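Local coordinates for protein acetyltransferase, GNAT family (Listeria monocytogenes str. 4b, PDB 2OH1) that probably transfers an acyl group, most likely acetyl from acetyl-CoA, to an acceptor not yet identified, as other members of the GNAT family do, at residues L142-E146 and K165-Y170; A80-T86 and Y104-M110. All blocks are in the same frame, centred on the assembly; numbering follows the deposited sequence.

Running from the N terminus, the first of the two contacts to close is interaction 2, where strand 77-84 pairs with strand 103-111 after an excursion through helix 89-95. Only once that loop is closed does interaction 1 open: strand 139-145 leads into helix 149-157 and strand 161-166, and strand 169-175 then returns to pair with 139-145. The two contacts are therefore in series and neither encloses the other. They share one mixed sheet, in which strand 103-111 runs parallel to its neighbour 139-145, with helix 120-134 lying between these two strands in sequence. Their centres are about 16 Å apart, yet they touch where L142 CB packs 3.8 Å from L106 O.

Interaction 1: L142-E146 and K165-Y170; sequences LDCIE and KKNGFY
A β-hairpin with a type I' turn, K166 to F169, lays its second strand antiparallel against the end of strand 139-145, in the C-terminal part of the GNAT sheet. E146, Y170 and F169 bury the most surface. The backbone of E146 sets CB over the face of the Y170 ring (Y170 chi1 m), 3.8 Å from its centroid, a CH-pi contact, and E146 N reaches G168 O at 3.0 Å. Y170 forms a hydrogen-bonded pair with C144: C144 N to Y170 O 2.9 Å, Y170 N to C144 O 2.8 Å. F169 and I145 follow as a non-hydrogen-bonded pair, CA atoms 4.4 Å apart; F169, chi1 m, turns its ring among W90, W46 and H51, while D143 OD2 hydrogen-bonds to W90 NE1. F169 N to K166 O (2.9 Å) and K166 N to F169 O (3.0 Å) close the turn; G168, at phi/psi 86/9, takes a conformation that calls for glycine. At the hairpin's edge, E146 OE1 makes a long salt bridge to K165 NZ, 3.8 Å away.

Interaction 2: A80-T86 and Y104-M110; sequences AMIIRKT and YYLHRIM
A classic β-bulge breaks the register here: H107 and R108 together sit opposite I82, whose O accepts from H107 N at 2.9 Å and from R108 N at 3.3 Å. H107 is wound to phi/psi -87/-44; the other residues of 104-110 keep extended angles. The strands are antiparallel, 145° between directions. Before the bulge A80 pairs with M110 (A80 N to M110 O 2.9 Å) and I82 N binds R108 O at 2.8 Å; beyond it R84 pairs with Y105 (R84 N to Y105 O 2.7 Å). I83 CG2 meets L106 CD2 at 3.4 Å on the face covered by helix 120-134. A bulge in this strand is a GNAT hallmark; in relatives it lies by the splay between this strand and its parallel neighbour (here 139-145), where acetyl-CoA binds, and probably does so here. Backbone hydrogen bonds thus hold the pair, while R84 CG makes a CH-pi contact 3.4 Å from the H107 ring centroid, H107 NE2 bonds to D91, and the R108 guanidinium leads away to D48 and G52.

Interaction 1: L142-E146 and K165-Y170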
ATOM      1  N   LEU A 142      -1.344   2.534  -8.359  1.00 15.97           N
ATOM      2  CA  LEU A 142      -0.301   1.597  -7.961  1.00 18.81           C
ATOM      3  C   LEU A 142       0.234   0.858  -9.196  1.00 17.65           C
ATOM      4  O   LEU A 142      -0.312   0.965 -10.276  1.00 17.35           O
ATOM      5  CB  LEU A 142      -0.804   0.623  -6.924  1.00 20.11           C
ATOM      6  CG  LEU A 142      -1.969  -0.234  -7.416  1.00 20.03           C
ATOM      7  CD1 LEU A 142      -1.470  -1.493  -8.170  1.00 22.25           C
ATOM      8  CD2 LEU A 142      -2.905  -0.572  -6.280  1.00 24.01           C
ATOM      9  N   ASP A 143       1.384   0.206  -9.013  1.00 18.12           N
ATOM     10  CA  ASP A 143       1.988  -0.607 -10.074  1.00 16.39           C
ATOM     11  C   ASP A 143       2.174  -2.046  -9.573  1.00 18.34           C
ATOM     12  O   ASP A 143       2.201  -2.302  -8.379  1.00 19.14           O
ATOM     13  CB  ASP A 143       3.276   0.052 -10.548  1.00 18.42           C
ATOM     14  CG  ASP A 143       4.329   0.250  -9.460  1.00 26.80           C
ATOM     15  OD1 ASP A 143       4.745  -0.736  -8.798  1.00 27.50           O
ATOM     16  OD2 ASP A 143       4.857   1.404  -9.286  1.00 25.71           O
ATOM     17  N   CYS A 144       2.255  -2.995 -10.501  1.00 17.08           N
ATOM     18  CA  CYS A 144       2.349  -4.422 -10.145  1.00 17.62           C
ATOM     19  C   CYS A 144       3.213  -5.073 -11.188  1.00 16.17           C
ATOM     20  O   CYS A 144       3.026  -4.834 -12.347  1.00 18.14           O
ATOM     21  CB  CYS A 144       0.955  -5.117 -10.165  1.00 16.28           C
ATOM     22  SG  CYS A 144       0.959  -6.700  -9.398  1.00 23.25           S
ATOM     23  N   ILE A 145       4.152  -5.885 -10.741  1.00 17.91           N
ATOM     24  CA  ILE A 145       4.942  -6.658 -11.661  1.00 18.62           C
ATOM     25  C   ILE A 145       4.013  -7.471 -12.608  1.00 17.86           C
ATOM     26  O   ILE A 145       3.039  -8.076 -12.164  1.00 18.13           O
ATOM     27  CB  ILE A 145       5.935  -7.577 -10.840  1.00 19.68           C
ATOM     28  CG1 ILE A 145       7.006  -8.131 -11.741  1.00 24.91           C
ATOM     29  CG2 ILE A 145       5.180  -8.663 -10.040  1.00 21.30           C
ATOM     30  CD1 ILE A 145       7.982  -9.073 -10.954  1.00 21.25           C
ATOM     31  N   GLU A 146       4.327  -7.455 -13.896  0.50 17.89           N
ATOM     32  CA  GLU A 146       3.486  -8.105 -14.907  0.50 19.25           C
ATOM     33  C   GLU A 146       3.338  -9.624 -14.735  0.50 20.45           C
ATOM     34  O   GLU A 146       2.400 -10.213 -15.292  0.50 19.30           O
ATOM     35  CB  GLU A 146       3.977  -7.791 -16.318  0.50 20.82           C
ATOM     36  CG  GLU A 146       5.266  -8.471 -16.716  0.50 21.34           C
ATOM     37  CD  GLU A 146       5.717  -8.071 -18.109  0.50 23.28           C
ATOM     38  OE1 GLU A 146       4.862  -7.623 -18.910  0.50 39.47           O
ATOM     39  OE2 GLU A 146       6.919  -8.213 -18.402  0.50 34.45           O
ATOM     40  N   LYS A 165       1.354  -0.123 -19.245  1.00 18.52           N
ATOM     41  CA  LYS A 165       2.483  -0.956 -18.838  1.00 19.22           C
ATOM     42  C   LYS A 165       3.788  -0.219 -19.109  1.00 18.46           C
ATOM     43  O   LYS A 165       3.865   0.533 -20.099  1.00 20.35           O
ATOM     44  CB  LYS A 165       2.454  -2.314 -19.545  1.00 22.00           C
ATOM     45  CG  LYS A 165       2.926  -2.287 -20.937  1.00 29.01           C
ATOM     46  CD  LYS A 165       2.790  -3.656 -21.637  1.00 33.83           C
ATOM     47  CE  LYS A 165       3.686  -4.712 -21.036  1.00 36.52           C
ATOM     48  NZ  LYS A 165       3.954  -5.775 -22.077  1.00 47.10           N
ATOM     49  N   LYS A 166       4.757  -0.392 -18.217  1.00 17.91           N
ATOM     50  CA  LYS A 166       6.080   0.202 -18.419  1.00 18.01           C
ATOM     51  C   LYS A 166       7.065  -0.486 -17.522  1.00 15.41           C
ATOM     52  O   LYS A 166       6.757  -0.835 -16.362  1.00 15.55           O
ATOM     53  CB  LYS A 166       6.070   1.694 -18.152  1.00 15.80           C
ATOM     54  CG  LYS A 166       7.432   2.369 -18.399  1.00 20.52           C
ATOM     55  CD  LYS A 166       7.345   3.861 -18.409  1.00 19.91           C
ATOM     56  CE  LYS A 166       8.721   4.522 -18.527  1.00 22.50           C
ATOM     57  NZ  LYS A 166       8.621   6.011 -18.538  1.00 22.13           N
ATOM     58  N   ASN A 167       8.257  -0.754 -18.103  1.00 16.36           N
ATOM     59  CA  ASN A 167       9.390  -1.269 -17.317  1.00 18.66           C
ATOM     60  C   ASN A 167       9.107  -2.583 -16.612  1.00 18.27           C
ATOM     61  O   ASN A 167       9.685  -2.865 -15.543  1.00 20.36           O
ATOM     62  CB  ASN A 167       9.906  -0.204 -16.352  1.00 20.18           C
ATOM     63  CG  ASN A 167      10.699   0.906 -17.066  1.00 19.97           C
ATOM     64  OD1 ASN A 167      11.187   0.691 -18.157  1.00 26.26           O
ATOM     65  ND2 ASN A 167      10.828   2.046 -16.450  1.00 20.61           N
ATOM     66  N   GLY A 168       8.214  -3.383 -17.209  1.00 17.33           N
ATOM     67  CA  GLY A 168       7.852  -4.667 -16.644  1.00 20.40           C
ATOM     68  C   GLY A 168       6.760  -4.632 -15.626  1.00 17.35           C
ATOM     69  O   GLY A 168       6.549  -5.642 -14.918  1.00 16.84           O
ATOM     70  N   PHE A 169       6.101  -3.463 -15.468  1.00 16.36           N
ATOM     71  CA  PHE A 169       4.995  -3.287 -14.531  1.00 16.41           C
ATOM     72  C   PHE A 169       3.689  -3.000 -15.249  1.00 18.93           C
ATOM     73  O   PHE A 169       3.687  -2.324 -16.249  1.00 18.70           O
ATOM     74  CB  PHE A 169       5.269  -2.142 -13.522  1.00 15.86           C
ATOM     75  CG  PHE A 169       6.399  -2.422 -12.555  1.00 14.93           C
ATOM     76  CD1 PHE A 169       7.713  -2.265 -12.975  1.00 19.81           C
ATOM     77  CD2 PHE A 169       6.160  -2.878 -11.306  1.00 20.77           C
ATOM     78  CE1 PHE A 169       8.744  -2.532 -12.144  1.00 19.23           C
ATOM     79  CE2 PHE A 169       7.200  -3.151 -10.446  1.00 21.33           C
ATOM     80  CZ  PHE A 169       8.500  -2.969 -10.878  1.00 20.52           C
ATOM     81  N   TYR A 170       2.576  -3.460 -14.692  1.00 16.50           N
ATOM     82  CA  TYR A 170       1.253  -2.967 -15.102  1.00 16.40           C
ATOM     83  C   TYR A 170       0.848  -1.824 -14.142  1.00 16.35           C
ATOM     84  O   TYR A 170       1.124  -1.852 -12.948  1.00 17.32           O
ATOM     85  CB  TYR A 170       0.225  -4.077 -15.051  1.00 15.26           C
ATOM     86  CG  TYR A 170       0.447  -5.191 -16.028  1.00 15.30           C
ATOM     87  CD1 TYR A 170       0.767  -4.935 -17.359  1.00 15.93           C
ATOM     88  CD2 TYR A 170       0.247  -6.496 -15.646  1.00 18.96           C
ATOM     89  CE1 TYR A 170       0.905  -5.976 -18.265  1.00 17.31           C
ATOM     90  CE2 TYR A 170       0.373  -7.532 -16.509  1.00 18.99           C
ATOM     91  CZ  TYR A 170       0.706  -7.295 -17.835  1.00 16.75           C
ATOM     92  OH  TYR A 170       0.833  -8.358 -18.713  1.00 21.02           O
TER

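Interaction 2: A80-T86 and Y104-M110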
ATOM      1  N   ALA A  80       0.049  -2.705   7.943  1.00 13.98           N
ATOM      2  CA  ALA A  80       0.550  -1.360   7.734  1.00 14.59           C
ATOM      3  C   ALA A  80       0.607  -1.088   6.265  1.00 15.30           C
ATOM      4  O   ALA A  80       0.957  -1.983   5.488  1.00 14.99           O
ATOM      5  CB  ALA A  80       1.927  -1.177   8.401  1.00 17.05           C
HETATM    6  N   MSE A  81       0.335   0.143   5.903  1.00 13.87           N
HETATM    7  CA  MSE A  81       0.302   0.569   4.545  1.00 15.00           C
HETATM    8  C   MSE A  81       1.149   1.823   4.350  1.00 16.31           C
HETATM    9  O   MSE A  81       1.001   2.786   5.107  1.00 14.56           O
HETATM   10  CB  MSE A  81      -1.109   0.850   4.169  1.00 15.05           C
HETATM   11  CG  MSE A  81      -1.303   1.350   2.770  1.00 15.95           C
HETATM   12 SE   MSE A  81      -3.129   1.442   2.142  0.75 16.39          SE
HETATM   13  CE  MSE A  81      -3.743   2.677   3.414  1.00 17.26           C
ATOM     14  N   ILE A  82       1.994   1.775   3.322  0.50 14.37           N
ATOM     15  CA  ILE A  82       2.841   2.862   2.885  0.50 13.76           C
ATOM     16  C   ILE A  82       2.214   3.474   1.669  0.50 17.28           C
ATOM     17  O   ILE A  82       1.962   2.853   0.607  0.50 14.38           O
ATOM     18  CB  ILE A  82       4.299   2.402   2.611  0.50 14.31           C
ATOM     19  CG1 ILE A  82       4.869   1.612   3.817  0.50 19.39           C
ATOM     20  CG2 ILE A  82       5.146   3.642   2.278  0.50 21.15           C
ATOM     21  CD1 ILE A  82       4.658   2.233   5.232  0.50 19.14           C
ATOM     22  N   ILE A  83       1.938   4.737   1.794  1.00 20.88           N
ATOM     23  CA  ILE A  83       1.596   5.437   0.589  1.00 24.19           C
ATOM     24  C   ILE A  83       2.548   6.582   0.260  1.00 25.43           C
ATOM     25  O   ILE A  83       3.435   6.957   1.050  1.00 25.69           O
ATOM     26  CB  ILE A  83       0.242   5.958   0.682  1.00 24.52           C
ATOM     27  CG1 ILE A  83       0.214   7.225   1.523  1.00 25.49           C
ATOM     28  CG2 ILE A  83      -0.731   4.918   1.209  1.00 25.61           C
ATOM     29  CD1 ILE A  83      -1.254   7.762   1.542  1.00 28.37           C
ATOM     30  N   ARG A  84       2.346   7.144  -0.898  1.00 22.25           N
ATOM     31  CA  ARG A  84       2.987   8.384  -1.207  1.00 18.82           C
ATOM     32  C   ARG A  84       1.851   9.338  -1.574  1.00 21.11           C
ATOM     33  O   ARG A  84       1.012   8.990  -2.426  1.00 21.97           O
ATOM     34  CB  ARG A  84       3.940   8.251  -2.357  1.00 21.95           C
ATOM     35  CG  ARG A  84       5.162   7.431  -2.036  1.00 28.55           C
ATOM     36  CD  ARG A  84       5.860   7.898  -0.702  1.00 34.64           C
ATOM     37  NE  ARG A  84       7.272   7.512  -0.761  1.00 30.83           N
ATOM     38  CZ  ARG A  84       8.216   8.178  -1.401  1.00 22.07           C
ATOM     39  NH1 ARG A  84       7.963   9.330  -2.010  1.00 31.51           N
ATOM     40  NH2 ARG A  84       9.436   7.696  -1.437  1.00 28.87           N
ATOM     41  N   LYS A  85       1.772  10.486  -0.911  1.00 18.73           N
ATOM     42  CA  LYS A  85       0.701  11.455  -1.195  1.00 17.06           C
ATOM     43  C   LYS A  85       0.992  12.375  -2.382  1.00 17.25           C
ATOM     44  O   LYS A  85       0.126  13.118  -2.811  1.00 19.35           O
ATOM     45  CB  LYS A  85       0.396  12.246   0.056  1.00 19.14           C
ATOM     46  CG  LYS A  85      -0.287  11.449   1.120  1.00 22.57           C
ATOM     47  CD  LYS A  85      -0.671  12.463   2.162  1.00 33.26           C
ATOM     48  CE  LYS A  85      -0.816  11.948   3.499  1.00 38.45           C
ATOM     49  NZ  LYS A  85      -1.012  13.185   4.336  1.00 31.39           N
ATOM     50  N   THR A  86       2.234  12.294  -2.891  1.00 18.75           N
ATOM     51  CA  THR A  86       2.716  12.873  -4.117  1.00 16.71           C
ATOM     52  C   THR A  86       3.603  11.838  -4.789  1.00 17.68           C
ATOM     53  O   THR A  86       4.205  11.059  -4.097  1.00 20.09           O
ATOM     54  CB  THR A  86       3.521  14.182  -3.817  1.00 20.40           C
ATOM     55  OG1 THR A  86       4.613  13.885  -2.949  1.00 23.85           O
ATOM     56  CG2 THR A  86       2.599  15.215  -3.100  1.00 20.33           C
ATOM     57  N   TYR A 104      -2.603   9.701  -5.055  1.00 16.83           N
ATOM     58  CA  TYR A 104      -1.856   8.961  -4.074  1.00 15.52           C
ATOM     59  C   TYR A 104      -1.388   7.658  -4.692  1.00 16.99           C
ATOM     60  O   TYR A 104      -2.093   7.051  -5.530  1.00 18.48           O
ATOM     61  CB  TYR A 104      -2.737   8.605  -2.908  1.00 18.12           C
ATOM     62  CG  TYR A 104      -3.219   9.778  -2.051  1.00 17.12           C
ATOM     63  CD1 TYR A 104      -2.699  11.080  -2.191  1.00 17.34           C
ATOM     64  CD2 TYR A 104      -4.188   9.557  -1.055  1.00 19.65           C
ATOM     65  CE1 TYR A 104      -3.102  12.114  -1.329  1.00 18.09           C
ATOM     66  CE2 TYR A 104      -4.614  10.593  -0.249  1.00 21.57           C
ATOM     67  CZ  TYR A 104      -4.071  11.830  -0.391  1.00 17.51           C
ATOM     68  OH  TYR A 104      -4.514  12.865   0.410  1.00 24.16           O
ATOM     69  N   TYR A 105      -0.179   7.240  -4.317  1.00 16.29           N
ATOM     70  CA  TYR A 105       0.454   6.067  -4.857  1.00 16.62           C
ATOM     71  C   TYR A 105       0.647   5.076  -3.707  1.00 17.12           C
ATOM     72  O   TYR A 105       1.236   5.393  -2.695  1.00 17.04           O
ATOM     73  CB  TYR A 105       1.807   6.396  -5.519  1.00 15.59           C
ATOM     74  CG  TYR A 105       1.610   7.266  -6.734  1.00 15.22           C
ATOM     75  CD1 TYR A 105       1.397   8.617  -6.589  1.00 14.55           C
ATOM     76  CD2 TYR A 105       1.509   6.726  -8.008  1.00 13.90           C
ATOM     77  CE1 TYR A 105       1.115   9.444  -7.710  1.00 15.76           C
ATOM     78  CE2 TYR A 105       1.268   7.526  -9.125  1.00 15.93           C
ATOM     79  CZ  TYR A 105       1.067   8.868  -8.991  1.00 15.93           C
ATOM     80  OH  TYR A 105       0.800   9.658 -10.101  1.00 17.52           O
ATOM     81  N   LEU A 106       0.069   3.889  -3.832  0.50 16.69           N
ATOM     82  CA  LEU A 106       0.196   2.902  -2.782  0.50 16.37           C
ATOM     83  C   LEU A 106       1.440   2.077  -3.024  0.50 16.07           C
ATOM     84  O   LEU A 106       1.418   1.216  -3.932  0.50 17.04           O
ATOM     85  CB  LEU A 106      -1.054   1.981  -2.750  0.50 18.48           C
ATOM     86  CG  LEU A 106      -2.414   2.659  -2.623  0.50 17.44           C
ATOM     87  CD1 LEU A 106      -3.548   1.631  -2.366  0.50 20.77           C
ATOM     88  CD2 LEU A 106      -2.405   3.732  -1.562  0.50 19.83           C
ATOM     89  N   HIS A 107       2.467   2.246  -2.166  1.00 16.43           N
ATOM     90  CA  HIS A 107       3.737   1.572  -2.285  1.00 18.45           C
ATOM     91  C   HIS A 107       3.851   0.222  -1.641  1.00 20.91           C
ATOM     92  O   HIS A 107       4.495  -0.672  -2.214  1.00 21.30           O
ATOM     93  CB  HIS A 107       4.825   2.444  -1.779  1.00 18.86           C
ATOM     94  CG  HIS A 107       5.172   3.550  -2.731  1.00 22.96           C
ATOM     95  ND1 HIS A 107       6.451   4.031  -2.854  1.00 21.65           N
ATOM     96  CD2 HIS A 107       4.416   4.253  -3.615  1.00 20.65           C
ATOM     97  CE1 HIS A 107       6.470   4.958  -3.790  1.00 20.43           C
ATOM     98  NE2 HIS A 107       5.262   5.120  -4.275  1.00 21.23           N
ATOM     99  N   ARG A 108       3.354   0.051  -0.430  1.00 17.95           N
ATOM    100  CA  ARG A 108       3.449  -1.237   0.244  1.00 19.12           C
ATOM    101  C   ARG A 108       2.243  -1.473   1.140  1.00 16.60           C
ATOM    102  O   ARG A 108       1.830  -0.604   1.921  1.00 16.54           O
ATOM    103  CB  ARG A 108       4.708  -1.290   1.080  1.00 22.01           C
ATOM    104  CG  ARG A 108       5.184  -2.580   1.557  1.00 32.80           C
ATOM    105  CD  ARG A 108       5.447  -3.582   0.451  1.00 32.06           C
ATOM    106  NE  ARG A 108       6.727  -3.456  -0.249  1.00 25.29           N
ATOM    107  CZ  ARG A 108       7.191  -4.432  -1.044  1.00 31.04           C
ATOM    108  NH1 ARG A 108       6.460  -5.520  -1.180  1.00 27.79           N
ATOM    109  NH2 ARG A 108       8.372  -4.355  -1.691  1.00 22.63           N
ATOM    110  N   ILE A 109       1.674  -2.661   0.963  0.50 17.22           N
ATOM    111  CA  ILE A 109       0.779  -3.276   1.909  0.50 18.72           C
ATOM    112  C   ILE A 109       1.556  -4.355   2.647  0.50 18.94           C
ATOM    113  O   ILE A 109       2.281  -5.203   2.046  0.50 15.66           O
ATOM    114  CB  ILE A 109      -0.412  -3.957   1.233  0.50 23.15           C
ATOM    115  CG1 ILE A 109      -1.449  -2.924   0.771  0.50 25.66           C
ATOM    116  CG2 ILE A 109      -1.004  -4.994   2.198  0.50 19.55           C
ATOM    117  CD1 ILE A 109      -1.071  -2.133  -0.475  0.50 29.33           C
HETATM  118  N   MSE A 110       1.420  -4.324   3.953  1.00 16.39           N
HETATM  119  CA  MSE A 110       1.974  -5.362   4.776  1.00 17.91           C
HETATM  120  C   MSE A 110       0.873  -5.885   5.660  1.00 16.36           C
HETATM  121  O   MSE A 110       0.221  -5.103   6.346  1.00 16.43           O
HETATM  122  CB  MSE A 110       3.106  -4.861   5.642  1.00 20.82           C
HETATM  123  CG  MSE A 110       4.314  -4.553   4.809  1.00 22.25           C
HETATM  124 SE   MSE A 110       5.657  -3.557   5.827  0.75 20.31          SE
HETATM  125  CE  MSE A 110       4.849  -1.883   5.630  1.00 26.08           C
TER